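Local coordinates for NEQ263 (Nanoarchaeum equitans Kin4-M, PDB 5BN3), which probably binds ATP as the B-type subunit of the NeqA-NeqB ATP synthase core complex, at residues I94-K105 against Y263-K271. Residues are numbered along the deposited sequence; the frame is centred on the assembly and turned at random.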
# COMPACT_ATOMS: atom_id res chain seq x y z
N ILE B 94 20.45 32.47 8.98
CA ILE B 94 19.68 31.64 9.90
C ILE B 94 19.88 30.14 9.66
O ILE B 94 19.55 29.32 10.52
CB ILE B 94 18.17 31.96 9.86
CG1 ILE B 94 17.60 31.72 8.47
CG2 ILE B 94 17.91 33.39 10.32
CD1 ILE B 94 16.08 31.61 8.46
N ASN B 95 20.39 29.79 8.49
CA ASN B 95 20.73 28.40 8.20
C ASN B 95 22.00 27.99 8.93
O ASN B 95 22.16 26.83 9.30
CB ASN B 95 20.88 28.18 6.69
CG ASN B 95 19.56 28.20 5.96
OD1 ASN B 95 18.54 27.75 6.48
ND2 ASN B 95 19.56 28.71 4.73
N GLY B 96 22.90 28.95 9.13
CA GLY B 96 24.15 28.69 9.82
C GLY B 96 25.08 27.79 9.02
O GLY B 96 24.94 27.66 7.81
N LEU B 97 26.03 27.17 9.72
CA LEU B 97 27.00 26.29 9.08
C LEU B 97 27.11 24.97 9.84
O LEU B 97 26.79 24.91 11.03
CB LEU B 97 28.37 26.97 9.03
CG LEU B 97 28.49 28.30 8.29
CD1 LEU B 97 29.77 29.02 8.66
CD2 LEU B 97 28.43 28.08 6.79
N ALA B 98 27.56 23.93 9.17
CA ALA B 98 27.82 22.65 9.83
C ALA B 98 28.99 22.79 10.80
O ALA B 98 30.00 23.44 10.48
CB ALA B 98 28.10 21.57 8.81
N ILE B 99 28.87 22.18 11.97
CA ILE B 99 29.97 22.15 12.92
C ILE B 99 31.03 21.13 12.47
O ILE B 99 30.69 20.03 12.04
CB ILE B 99 29.48 21.80 14.35
CG1 ILE B 99 28.54 22.90 14.86
CG2 ILE B 99 30.64 21.63 15.31
CD1 ILE B 99 27.92 22.59 16.22
N ASN B 100 32.29 21.52 12.57
CA ASN B 100 33.40 20.62 12.27
C ASN B 100 33.51 19.55 13.37
O ASN B 100 33.71 19.89 14.53
CB ASN B 100 34.70 21.43 12.21
CG ASN B 100 35.85 20.65 11.61
OD1 ASN B 100 35.89 19.42 11.66
ND2 ASN B 100 36.81 21.38 11.05
N PRO B 101 33.37 18.27 13.00
CA PRO B 101 33.44 17.19 13.99
C PRO B 101 34.80 17.12 14.69
O PRO B 101 34.89 16.56 15.79
CB PRO B 101 33.20 15.92 13.16
CG PRO B 101 33.47 16.31 11.75
CD PRO B 101 33.09 17.75 11.64
N TYR B 102 35.84 17.68 14.08
CA TYR B 102 37.14 17.80 14.72
C TYR B 102 37.06 18.76 15.90
O TYR B 102 37.79 18.62 16.88
CB TYR B 102 38.20 18.29 13.73
CG TYR B 102 39.59 18.46 14.31
CD1 TYR B 102 40.42 17.37 14.52
CD2 TYR B 102 40.07 19.72 14.65
CE1 TYR B 102 41.69 17.52 15.05
CE2 TYR B 102 41.34 19.88 15.19
CZ TYR B 102 42.14 18.78 15.39
OH TYR B 102 43.40 18.94 15.91
N ALA B 103 36.15 19.73 15.80
CA ALA B 103 36.00 20.76 16.83
C ALA B 103 35.06 20.34 17.96
O ALA B 103 35.00 21.01 18.99
CB ALA B 103 35.53 22.05 16.20
N ARG B 104 34.33 19.25 17.76
CA ARG B 104 33.38 18.78 18.77
C ARG B 104 34.06 18.10 19.95
O ARG B 104 35.19 17.63 19.86
CB ARG B 104 32.39 17.79 18.16
CG ARG B 104 31.33 18.40 17.26
CD ARG B 104 30.36 17.33 16.78
NE ARG B 104 29.31 17.86 15.91
CZ ARG B 104 28.18 18.38 16.35
NH1 ARG B 104 27.94 18.44 17.65
NH2 ARG B 104 27.28 18.85 15.50
N LYS B 105 33.33 18.06 21.07
CA LYS B 105 33.66 17.18 22.18
C LYS B 105 32.45 16.28 22.42
O LYS B 105 31.31 16.75 22.42
CB LYS B 105 33.96 17.99 23.44
CG LYS B 105 34.14 17.14 24.69
CD LYS B 105 34.35 18.01 25.92
CE LYS B 105 34.23 17.20 27.20
NZ LYS B 105 34.23 18.07 28.41
N TYR B 263 18.65 19.29 13.68
CA TYR B 263 19.05 18.51 14.85
C TYR B 263 20.55 18.56 15.14
O TYR B 263 20.97 18.55 16.30
CB TYR B 263 18.61 17.05 14.69
CG TYR B 263 17.12 16.83 14.58
CD1 TYR B 263 16.21 17.71 15.14
CD2 TYR B 263 16.62 15.72 13.90
CE1 TYR B 263 14.85 17.50 15.03
CE2 TYR B 263 15.26 15.50 13.79
CZ TYR B 263 14.38 16.39 14.36
OH TYR B 263 13.03 16.16 14.25
N GLU B 264 21.37 18.60 14.09
CA GLU B 264 22.82 18.58 14.24
C GLU B 264 23.41 19.93 14.65
O GLU B 264 24.62 20.04 14.89
CB GLU B 264 23.50 18.06 12.97
CG GLU B 264 23.31 16.57 12.73
CD GLU B 264 24.23 15.71 13.58
OE1 GLU B 264 23.77 14.67 14.10
OE2 GLU B 264 25.43 16.05 13.70
N ARG B 265 22.57 20.95 14.72
CA ARG B 265 22.99 22.24 15.26
C ARG B 265 22.84 22.20 16.77
O ARG B 265 22.10 22.99 17.37
CB ARG B 265 22.19 23.39 14.64
CG ARG B 265 22.44 23.57 13.15
CD ARG B 265 21.55 24.64 12.55
NE ARG B 265 22.00 26.00 12.85
CZ ARG B 265 21.37 27.10 12.47
NH1 ARG B 265 20.25 27.02 11.77
NH2 ARG B 265 21.85 28.29 12.79
N SER B 266 23.57 21.27 17.38
CA SER B 266 23.53 21.04 18.81
C SER B 266 24.87 20.43 19.17
O SER B 266 25.68 20.14 18.29
CB SER B 266 22.43 20.04 19.15
OG SER B 266 22.64 18.82 18.47
N GLY B 267 25.12 20.23 20.46
CA GLY B 267 26.32 19.53 20.86
C GLY B 267 27.18 20.24 21.89
O GLY B 267 26.77 21.23 22.50
N LEU B 268 28.38 19.71 22.07
CA LEU B 268 29.29 20.19 23.09
C LEU B 268 30.61 20.61 22.48
O LEU B 268 31.13 19.94 21.58
CB LEU B 268 29.51 19.10 24.14
CG LEU B 268 30.49 19.37 25.28
CD1 LEU B 268 29.96 20.46 26.18
CD2 LEU B 268 30.73 18.09 26.07
N THR B 269 31.15 21.72 22.96
CA THR B 269 32.47 22.19 22.55
C THR B 269 33.20 22.61 23.82
O THR B 269 32.63 22.54 24.91
CB THR B 269 32.36 23.36 21.54
OG1 THR B 269 33.58 23.48 20.80
CG2 THR B 269 32.06 24.67 22.26
N SER B 270 34.45 23.05 23.71
CA SER B 270 35.20 23.47 24.88
C SER B 270 34.61 24.74 25.51
O SER B 270 34.77 24.98 26.71
CB SER B 270 36.67 23.68 24.54
OG SER B 270 36.83 24.64 23.51
N LYS B 271 33.92 25.54 24.70
CA LYS B 271 33.41 26.84 25.14
C LYS B 271 31.99 26.80 25.72
O LYS B 271 31.67 27.59 26.61
CB LYS B 271 33.45 27.84 23.97
CG LYS B 271 34.83 28.04 23.37
CD LYS B 271 35.85 28.41 24.42
CE LYS B 271 37.20 28.71 23.79
NZ LYS B 271 38.31 28.66 24.78
O HOH W 1 26.16 21.24 12.94
O HOH W 2 36.14 22.62 20.78
O HOH W 3 29.36 17.68 20.32
O HOH W 4 27.00 17.47 12.43
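R104 reaches along the strand 267-268 and ends on two backbone carbonyls, those of E264 and S266. Its CB points away from 263-271, but CG lies anti to the carbonyl carbon (chi1 -74°) and the chain runs extended to NE, carrying the guanidinium back. From CB to NE it makes no close contact with 263-271; CG packs on I99 CG2 of its own segment at 3.8 Å, and CZ is the first to approach the other, at S266 O. NH1 donates to S266 O at 2.9 Å, on a lone pair of that carbonyl, and also to water 3, which bridges to L268 N and K105 O. NH2 donates to E264 O at 3.0 Å, almost exactly in the guanidinium plane. I99 CG2 also lies over one guanidinium face, off toward its rim. E264 OE2 sits well out of that plane, 3.8 Å from R104 NH2, so this long salt bridge is one of charge alone; K129 pairs with E264 OE1. With an alanine here, each carbonyl is likely to lose its guanidinium donor, E264 O still holding water 1, and the carboxylate this nearby positive charge, though K129 remains. G267 allows the approach, its CA 3.8 Å from R104 NH1, where a side chain would collide.

Next along the chain, K105 N donates to L268 O at 2.9 Å, and their side chains lie side by side, K105 CD 3.6 Å from L268 CD2. At the other end R265 NH1 bonds I94 O at 2.7 Å, while E211 holds R265 NH2. The arginines thus tie the 94-105 loop, which also meets the V-type ATP synthase alpha chain, to the turn after helix 255-263, and K105 ties it to strand 267-268, which pairs antiparallel with strand 273-281 of the P-loop NTPase-type nucleotide-binding domain.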